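Local atomic coordinates of acetylene hydratase (Pelobacter acetylenicus, PDB entry 2E7Z), a protein that catalyses the hydration of acetylene to acetaldehyde, using a tungsten-bis(molybdopterin guanine dinucleotide) cofactor and a [4Fe-4S] cluster. Residues A[4-8]-A[459-464]; A[13-17]-A[28-34]. All coordinates share one frame; numbering follows the deposited sequence.

Both contacts reach the three-stranded antiparallel sheet beside the [4Fe-4S] cluster. Contact 1 is buried on both sides and closes a loop of some 450 residues, bringing the end of strand 2-5 against the loop after strand 452-455. Contact 2, nested inside that loop, is local: it joins the hairpin strands 14-19 and 25-29 and runs out to solvent-exposed residues. Backbone pairing joins the two: Val4 O lies 2.8 Å from Val15 N in neighbouring strands, and just beyond them Cys6 N lies 2.8 Å from Cys13 O, each probably a hydrogen bond. Side-chain amide, indole and guanidinium groups dominate contact 1, whereas contact 2 combines backbone ladder bonds with the buried carboxylate of Glu16, held by Ser31 beside more exposed residues of 28-34.

Contact 1 of 2, residues A[4-8]-A[459-464]; sequences VVCQS and WLERPV. With SF4 (iron/sulfur cluster), chain D; MGD (2-amino-5,6-dimercapto-7-methyl-3,7,8a,9-tetrahydro-8-oxa-1,3,9,10-tetraaza-anthracen-4-one guanosine dinucleotide), chain E.
Cys6 CA and the backbone N of Gln7 lie over one face of the Trp459 indole: Cys6 CA sits 3.8 Å from the centroid of its six-membered ring and 12° off the normal, a CH-pi contact. The Cys6 SG that ligates an iron of the cluster approaches the same ring obliquely, as a sulfur-aromatic contact. At the edge, Val4 CG1 meets Trp459 CE3 in the ring plane at 3.5 Å, while Trp459 NE1 donates at 2.9 Å to Ser8 OG, which is tilted somewhat out of that plane. The Gln7 chain bends at chi2 (143°), which brings its amide alongside Trp459 CB and to Arg462. Arg462 grips Gln7 OE1 side-on through NE (3.1 Å) and NH1 (2.8 Å); the acceptor lies in the guanidinium plane, but both nitrogens approach from one face of the amide. NH1 and NH2 of Arg462 also bind O6 of the guanine, so Gln7 is a second-shell partner of the cofactor. Gln7 NE2 fixes the amide's rotation by donating to Val5 O (2.8 Å) and to a water that bridges the carbonyls of Trp459 and Arg462. Asp457 adds a salt bridge to Arg462 NH2. Strand 14-19 packs on Trp459 through Val15, and helix 49-53 through Ala49.

Contact 2 of 2, residues A[13-17]-A[28-34]; sequences CVVEA and KSISEPH. With SF4 (iron/sulfur cluster), chain D.
Glu16 and Lys28 form an antiparallel hydrogen-bonded pair: Glu16 N donates to Lys28 O at 2.8 Å, and Lys28 N returns the bond to Glu16 O. From this anchor the Glu16 side chain runs along the hairpin toward 30-32. Its CB is 4.0 Å from Lys28 O. With chi1 at -81°, CG lies beside the backbone N and reaches Ile30, 3.6 Å from Ile30 CG1, the two side chains crossing at about a right angle. Beyond CG the chain is extended and carries CD to Ser31. There Glu16 OE1 accepts twice, from Ser31 OG at 2.7 Å, on the syn side, tilted modestly out of the carboxylate plane, and from Ser31 N at 3.1 Å, well above that plane. Lys1 forms a salt bridge to the same oxygen, which would be expected to stabilise its negative charge. Glu16 OE2 takes a hydrogen bond from a water, whose further link to Glu32 is weak.

On Val14, CB stands over one face of the His34 imidazole, 3.9 Å from the ring centroid and 24° off the normal, a CH-pi contact. Val14 O and Ile30 N are joined through a water that donates to the former and accepts from the latter. His34 ND1, meanwhile, is engaged by the backbone N of Thr36 and Thr37. Strand 14-19 is the middle strand here, flanked by 25-29 and 2-5; Cys13, a cluster ligand, leads into it and packs on helix 177-189.

Contact 1 of 2, residues A[4-8]-A[459-464]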
loop_
_atom_site.group_PDB
_atom_site.type_symbol
_atom_site.label_atom_id
_atom_site.label_comp_id
_atom_site.label_asym_id
_atom_site.label_seq_id
_atom_site.Cartn_x
_atom_site.Cartn_y
_atom_site.Cartn_z
ATOM N N VAL A 4 -3.435 -0.547 22.764
ATOM C CA VAL A 4 -2.461 -1.054 21.792
ATOM C C VAL A 4 -2.957 -0.689 20.402
ATOM O O VAL A 4 -4.156 -0.848 20.118
ATOM C CB VAL A 4 -2.274 -2.602 21.935
ATOM C CG1 VAL A 4 -1.071 -3.074 21.143
ATOM C CG2 VAL A 4 -2.128 -2.990 23.408
ATOM N N VAL A 5 -2.053 -0.203 19.548
ATOM C CA VAL A 5 -2.400 -0.043 18.142
ATOM C C VAL A 5 -2.368 -1.434 17.463
ATOM O O VAL A 5 -1.314 -2.090 17.415
ATOM C CB VAL A 5 -1.442 0.941 17.441
ATOM C CG1 VAL A 5 -1.723 0.940 15.943
ATOM C CG2 VAL A 5 -1.572 2.348 18.054
ATOM N N CYS A 6 -3.512 -1.908 16.973
ATOM C CA CYS A 6 -3.512 -3.188 16.322
ATOM C C CYS A 6 -2.767 -3.048 14.997
ATOM O O CYS A 6 -3.070 -2.144 14.211
ATOM C CB CYS A 6 -4.950 -3.607 16.084
ATOM S SG CYS A 6 -5.073 -5.144 15.152
ATOM N N GLN A 7 -1.792 -3.930 14.773
ATOM C CA GLN A 7 -1.054 -3.939 13.507
ATOM C C GLN A 7 -1.305 -5.244 12.765
ATOM O O GLN A 7 -0.472 -5.691 11.966
ATOM C CB GLN A 7 0.431 -3.690 13.768
ATOM C CG GLN A 7 0.661 -2.270 14.333
ATOM C CD GLN A 7 1.756 -2.189 15.389
ATOM O OE1 GLN A 7 2.949 -2.378 15.093
ATOM N NE2 GLN A 7 1.370 -1.840 16.615
ATOM N N SER A 8 -2.466 -5.844 13.015
ATOM C CA SER A 8 -2.866 -7.012 12.236
ATOM C C SER A 8 -3.352 -6.612 10.842
ATOM O O SER A 8 -3.411 -7.444 9.946
ATOM C CB SER A 8 -3.910 -7.851 12.977
ATOM O OG SER A 8 -3.301 -8.684 13.958
ATOM N N TRP A 459 3.179 -7.161 17.130
ATOM C CA TRP A 459 2.574 -5.933 17.646
ATOM C C TRP A 459 2.113 -5.987 19.110
ATOM O O TRP A 459 1.927 -4.943 19.722
ATOM C CB TRP A 459 1.459 -5.428 16.714
ATOM C CG TRP A 459 0.221 -6.259 16.581
ATOM C CD1 TRP A 459 -0.058 -7.153 15.585
ATOM C CD2 TRP A 459 -0.964 -6.170 17.391
ATOM N NE1 TRP A 459 -1.342 -7.674 15.768
ATOM C CE2 TRP A 459 -1.911 -7.072 16.860
ATOM C CE3 TRP A 459 -1.317 -5.411 18.517
ATOM C CZ2 TRP A 459 -3.185 -7.228 17.421
ATOM C CZ3 TRP A 459 -2.579 -5.559 19.051
ATOM C CH2 TRP A 459 -3.490 -6.461 18.509
ATOM N N LEU A 460 1.904 -7.179 19.661
ATOM C CA LEU A 460 1.544 -7.312 21.082
ATOM C C LEU A 460 2.808 -7.313 21.962
ATOM O O LEU A 460 2.716 -7.484 23.183
ATOM C CB LEU A 460 0.702 -8.598 21.315
ATOM C CG LEU A 460 -0.737 -8.493 20.800
ATOM C CD1 LEU A 460 -1.367 -9.912 20.784
ATOM C CD2 LEU A 460 -1.561 -7.551 21.676
ATOM N N GLU A 461 3.979 -7.134 21.335
ATOM C CA GLU A 461 5.257 -7.247 22.027
ATOM C C GLU A 461 6.100 -5.983 21.934
ATOM O O GLU A 461 7.320 -6.019 22.199
ATOM C CB GLU A 461 6.076 -8.406 21.452
ATOM C CG GLU A 461 5.357 -9.764 21.479
ATOM C CD GLU A 461 6.085 -10.839 20.679
ATOM O OE1 GLU A 461 6.901 -10.498 19.777
ATOM O OE2 GLU A 461 5.832 -12.029 20.966
ATOM N N ARG A 462 5.490 -4.858 21.561
ATOM C CA ARG A 462 6.292 -3.664 21.321
ATOM C C ARG A 462 5.548 -2.363 21.572
ATOM O O ARG A 462 4.353 -2.261 21.285
ATOM C CB ARG A 462 6.822 -3.683 19.877
ATOM C CG ARG A 462 5.720 -3.612 18.781
ATOM C CD ARG A 462 6.330 -3.900 17.425
ATOM N NE ARG A 462 5.339 -3.895 16.351
ATOM C CZ ARG A 462 5.331 -4.776 15.345
ATOM N NH1 ARG A 462 4.407 -4.694 14.398
ATOM N NH2 ARG A 462 6.272 -5.720 15.264
ATOM N N PRO A 463 6.275 -1.343 22.043
ATOM C CA PRO A 463 5.690 -0.001 22.072
ATOM C C PRO A 463 5.783 0.609 20.671
ATOM O O PRO A 463 6.672 0.229 19.900
ATOM C CB PRO A 463 6.625 0.749 23.002
ATOM C CG PRO A 463 7.973 0.134 22.741
ATOM C CD PRO A 463 7.688 -1.341 22.481
ATOM N N VAL A 464 4.904 1.544 20.361
ATOM C CA VAL A 464 4.998 2.305 19.108
ATOM C C VAL A 464 4.586 3.749 19.335
ATOM O O VAL A 464 3.568 4.016 19.973
ATOM C CB VAL A 464 4.064 1.718 17.996
ATOM C CG1 VAL A 464 4.181 2.540 16.704
ATOM C CG2 VAL A 464 4.389 0.269 17.700
HETATM FE FE1 SF4 D . -9.011 -5.459 12.442
HETATM FE FE2 SF4 D . -6.720 -4.672 13.611
HETATM FE FE3 SF4 D . -8.589 -2.841 12.915
HETATM FE FE4 SF4 D . -7.145 -4.076 11.025
HETATM S S1 SF4 D . -6.307 -2.667 12.575
HETATM S S2 SF4 D . -9.440 -3.705 10.982
HETATM S S3 SF4 D . -6.863 -6.185 11.937
HETATM S S4 SF4 D . -8.854 -4.512 14.489
HETATM P PB MGD E . 2.664 -9.299 2.491
HETATM O O1B MGD E . 3.188 -9.339 1.077
HETATM O O2B MGD E . 1.656 -10.293 2.938
HETATM O O3B MGD E . 2.032 -7.866 2.838
HETATM O O3A MGD E . 2.154 -5.814 1.395
HETATM P PA MGD E . 2.656 -6.386 2.817
HETATM O O1A MGD E . 2.001 -5.679 3.967
HETATM O O2A MGD E . 4.151 -6.435 2.721
HETATM O "O5'" MGD E . 3.964 -9.398 3.440
HETATM C "C5'" MGD E . 3.866 -8.979 4.790
HETATM C "C4'" MGD E . 4.833 -9.846 5.573
HETATM O "O4'" MGD E . 4.982 -9.248 6.870
HETATM C "C3'" MGD E . 4.301 -11.243 5.873
HETATM O "O3'" MGD E . 5.243 -12.213 5.384
HETATM C "C2'" MGD E . 4.131 -11.329 7.404
HETATM O "O2'" MGD E . 4.410 -12.607 8.009
HETATM C "C1'" MGD E . 5.126 -10.294 7.858
HETATM N N9 MGD E . 4.842 -9.628 9.138
HETATM C C8 MGD E . 3.636 -9.232 9.616
HETATM N N7 MGD E . 3.777 -8.563 10.772
HETATM C C5 MGD E . 5.104 -8.464 11.003
HETATM C C6 MGD E . 5.959 -7.887 12.026
HETATM O O6 MGD E . 5.478 -7.272 13.001
HETATM N N1 MGD E . 7.283 -8.019 11.839
HETATM C C2 MGD E . 7.855 -8.709 10.858
HETATM N N2 MGD E . 9.217 -8.762 10.792
HETATM N N3 MGD E . 7.135 -9.270 9.892
HETATM C C4 MGD E . 5.791 -9.161 9.932
HETATM C C10 MGD E . 0.856 -5.221 1.336
HETATM C C11 MGD E . 0.786 -4.457 0.032
HETATM O O11 MGD E . 0.817 -5.446 -0.996
HETATM C C12 MGD E . -0.488 -3.651 -0.031
HETATM S S12 MGD E . -0.839 -2.591 1.264
HETATM C C13 MGD E . -1.296 -3.717 -1.102
HETATM S S13 MGD E . -2.801 -2.922 -1.154
HETATM C C14 MGD E . -0.957 -4.509 -2.328
HETATM N N15 MGD E . -1.804 -5.682 -2.476
HETATM C C16 MGD E . -1.451 -6.490 -3.517
HETATM C C17 MGD E . -2.401 -7.289 -4.303
HETATM O O17 MGD E . -3.626 -7.251 -4.048
HETATM N N18 MGD E . -1.907 -8.045 -5.303
HETATM C C19 MGD E . -0.587 -8.101 -5.614
HETATM N N19 MGD E . -0.153 -8.884 -6.624
HETATM N N20 MGD E . 0.331 -7.416 -4.919
HETATM C C21 MGD E . -0.036 -6.616 -3.911
HETATM N N22 MGD E . 0.891 -5.917 -3.252
HETATM C C23 MGD E . 0.527 -4.907 -2.281
HETATM O O HOH W 1 2.358 -2.155 19.441
#

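Contact 2 of 2, residues A[13-17]-A[28-34]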
loop_
_atom_site.group_PDB
_atom_site.type_symbol
_atom_site.label_atom_id
_atom_site.label_comp_id
_atom_site.label_asym_id
_atom_site.label_seq_id
_atom_site.Cartn_x
_atom_site.Cartn_y
_atom_site.Cartn_z
ATOM N N CYS A 13 -6.577 0.347 14.076
ATOM C CA CYS A 13 -7.509 0.545 15.186
ATOM C C CYS A 13 -6.754 0.437 16.504
ATOM O O CYS A 13 -5.898 -0.434 16.664
ATOM C CB CYS A 13 -8.540 -0.579 15.220
ATOM S SG CYS A 13 -9.433 -0.841 13.660
ATOM N N VAL A 14 -7.095 1.300 17.457
ATOM C CA VAL A 14 -6.569 1.151 18.808
ATOM C C VAL A 14 -7.505 0.252 19.606
ATOM O O VAL A 14 -8.710 0.527 19.702
ATOM C CB VAL A 14 -6.355 2.509 19.489
ATOM C CG1 VAL A 14 -5.750 2.328 20.910
ATOM C CG2 VAL A 14 -5.439 3.379 18.618
ATOM N N VAL A 15 -6.943 -0.831 20.140
ATOM C CA VAL A 15 -7.693 -1.845 20.863
ATOM C C VAL A 15 -7.201 -1.898 22.304
ATOM O O VAL A 15 -6.255 -1.196 22.685
ATOM C CB VAL A 15 -7.567 -3.256 20.170
ATOM C CG1 VAL A 15 -8.097 -3.228 18.732
ATOM C CG2 VAL A 15 -6.127 -3.748 20.163
ATOM N N GLU A 16 -7.856 -2.719 23.114
ATOM C CA GLU A 16 -7.386 -2.957 24.461
ATOM C C GLU A 16 -6.889 -4.395 24.539
ATOM O O GLU A 16 -7.411 -5.275 23.858
ATOM C CB GLU A 16 -8.474 -2.649 25.492
ATOM C CG GLU A 16 -8.565 -1.144 25.797
ATOM C CD GLU A 16 -9.565 -0.799 26.889
ATOM O OE1 GLU A 16 -10.515 -1.583 27.075
ATOM O OE2 GLU A 16 -9.400 0.265 27.549
ATOM N N ALA A 17 -5.836 -4.613 25.321
ATOM C CA ALA A 17 -5.293 -5.955 25.509
ATOM C C ALA A 17 -5.006 -6.192 26.962
ATOM O O ALA A 17 -4.646 -5.268 27.699
ATOM C CB ALA A 17 -4.013 -6.144 24.704
ATOM N N LYS A 28 -9.605 -6.836 22.798
ATOM C CA LYS A 28 -10.995 -6.405 22.632
ATOM C C LYS A 28 -11.085 -4.955 22.175
ATOM O O LYS A 28 -10.099 -4.217 22.232
ATOM C CB LYS A 28 -11.788 -6.618 23.923
ATOM C CG LYS A 28 -11.333 -5.786 25.098
ATOM C CD LYS A 28 -12.182 -6.086 26.338
ATOM C CE LYS A 28 -12.218 -7.581 26.654
ATOM N NZ LYS A 28 -12.870 -7.865 27.973
ATOM N N SER A 29 -12.251 -4.545 21.680
ATOM C CA SER A 29 -12.441 -3.169 21.282
ATOM C C SER A 29 -12.235 -2.283 22.501
ATOM O O SER A 29 -12.567 -2.665 23.633
ATOM C CB SER A 29 -13.807 -2.927 20.624
ATOM O OG SER A 29 -14.863 -3.224 21.511
ATOM N N ILE A 30 -11.609 -1.141 22.276
ATOM C CA ILE A 30 -11.281 -0.250 23.374
ATOM C C ILE A 30 -12.563 0.166 24.108
ATOM O O ILE A 30 -13.538 0.608 23.498
ATOM C CB ILE A 30 -10.428 0.940 22.882
ATOM C CG1 ILE A 30 -9.863 1.716 24.079
ATOM C CG2 ILE A 30 -11.207 1.824 21.914
ATOM C CD1 ILE A 30 -8.580 2.423 23.758
ATOM N N SER A 31 -12.542 -0.000 25.427
ATOM C CA SER A 31 -13.726 0.257 26.263
ATOM C C SER A 31 -13.891 1.731 26.647
ATOM O O SER A 31 -14.947 2.134 27.149
ATOM C CB SER A 31 -13.695 -0.620 27.525
ATOM O OG SER A 31 -12.536 -0.341 28.299
ATOM N N GLU A 32 -12.845 2.521 26.439
ATOM C CA GLU A 32 -12.867 3.951 26.699
ATOM C C GLU A 32 -13.120 4.722 25.414
ATOM O O GLU A 32 -12.824 4.215 24.331
ATOM C CB GLU A 32 -11.526 4.405 27.290
ATOM C CG GLU A 32 -11.201 3.749 28.619
ATOM C CD GLU A 32 -12.047 4.285 29.752
ATOM O OE1 GLU A 32 -12.588 5.410 29.629
ATOM O OE2 GLU A 32 -12.171 3.574 30.770
ATOM N N PRO A 33 -13.655 5.950 25.520
ATOM C CA PRO A 33 -13.848 6.780 24.329
ATOM C C PRO A 33 -12.507 7.224 23.729
ATOM O O PRO A 33 -11.828 8.093 24.277
ATOM C CB PRO A 33 -14.664 7.964 24.852
ATOM C CG PRO A 33 -14.351 8.004 26.343
ATOM C CD PRO A 33 -14.145 6.603 26.757
ATOM N N HIS A 34 -12.134 6.609 22.614
ATOM C CA HIS A 34 -10.849 6.897 21.981
ATOM C C HIS A 34 -10.974 8.074 20.998
ATOM O O HIS A 34 -12.009 8.205 20.310
ATOM C CB HIS A 34 -10.305 5.657 21.273
ATOM C CG HIS A 34 -8.875 5.796 20.837
ATOM N ND1 HIS A 34 -8.525 6.307 19.610
ATOM C CD2 HIS A 34 -7.711 5.517 21.474
ATOM C CE1 HIS A 34 -7.207 6.332 19.500
ATOM N NE2 HIS A 34 -6.690 5.862 20.622
HETATM FE FE1 SF4 D . -9.011 -5.459 12.442
HETATM FE FE2 SF4 D . -6.720 -4.672 13.611
HETATM FE FE3 SF4 D . -8.589 -2.841 12.915
HETATM FE FE4 SF4 D . -7.145 -4.076 11.025
HETATM S S1 SF4 D . -6.307 -2.667 12.575
HETATM S S2 SF4 D . -9.440 -3.705 10.982
HETATM S S3 SF4 D . -6.863 -6.185 11.937
HETATM S S4 SF4 D . -8.854 -4.512 14.489
HETATM O O HOH W 2 -10.969 -0.800 19.434
HETATM O O HOH W 3 -10.004 0.885 30.350
#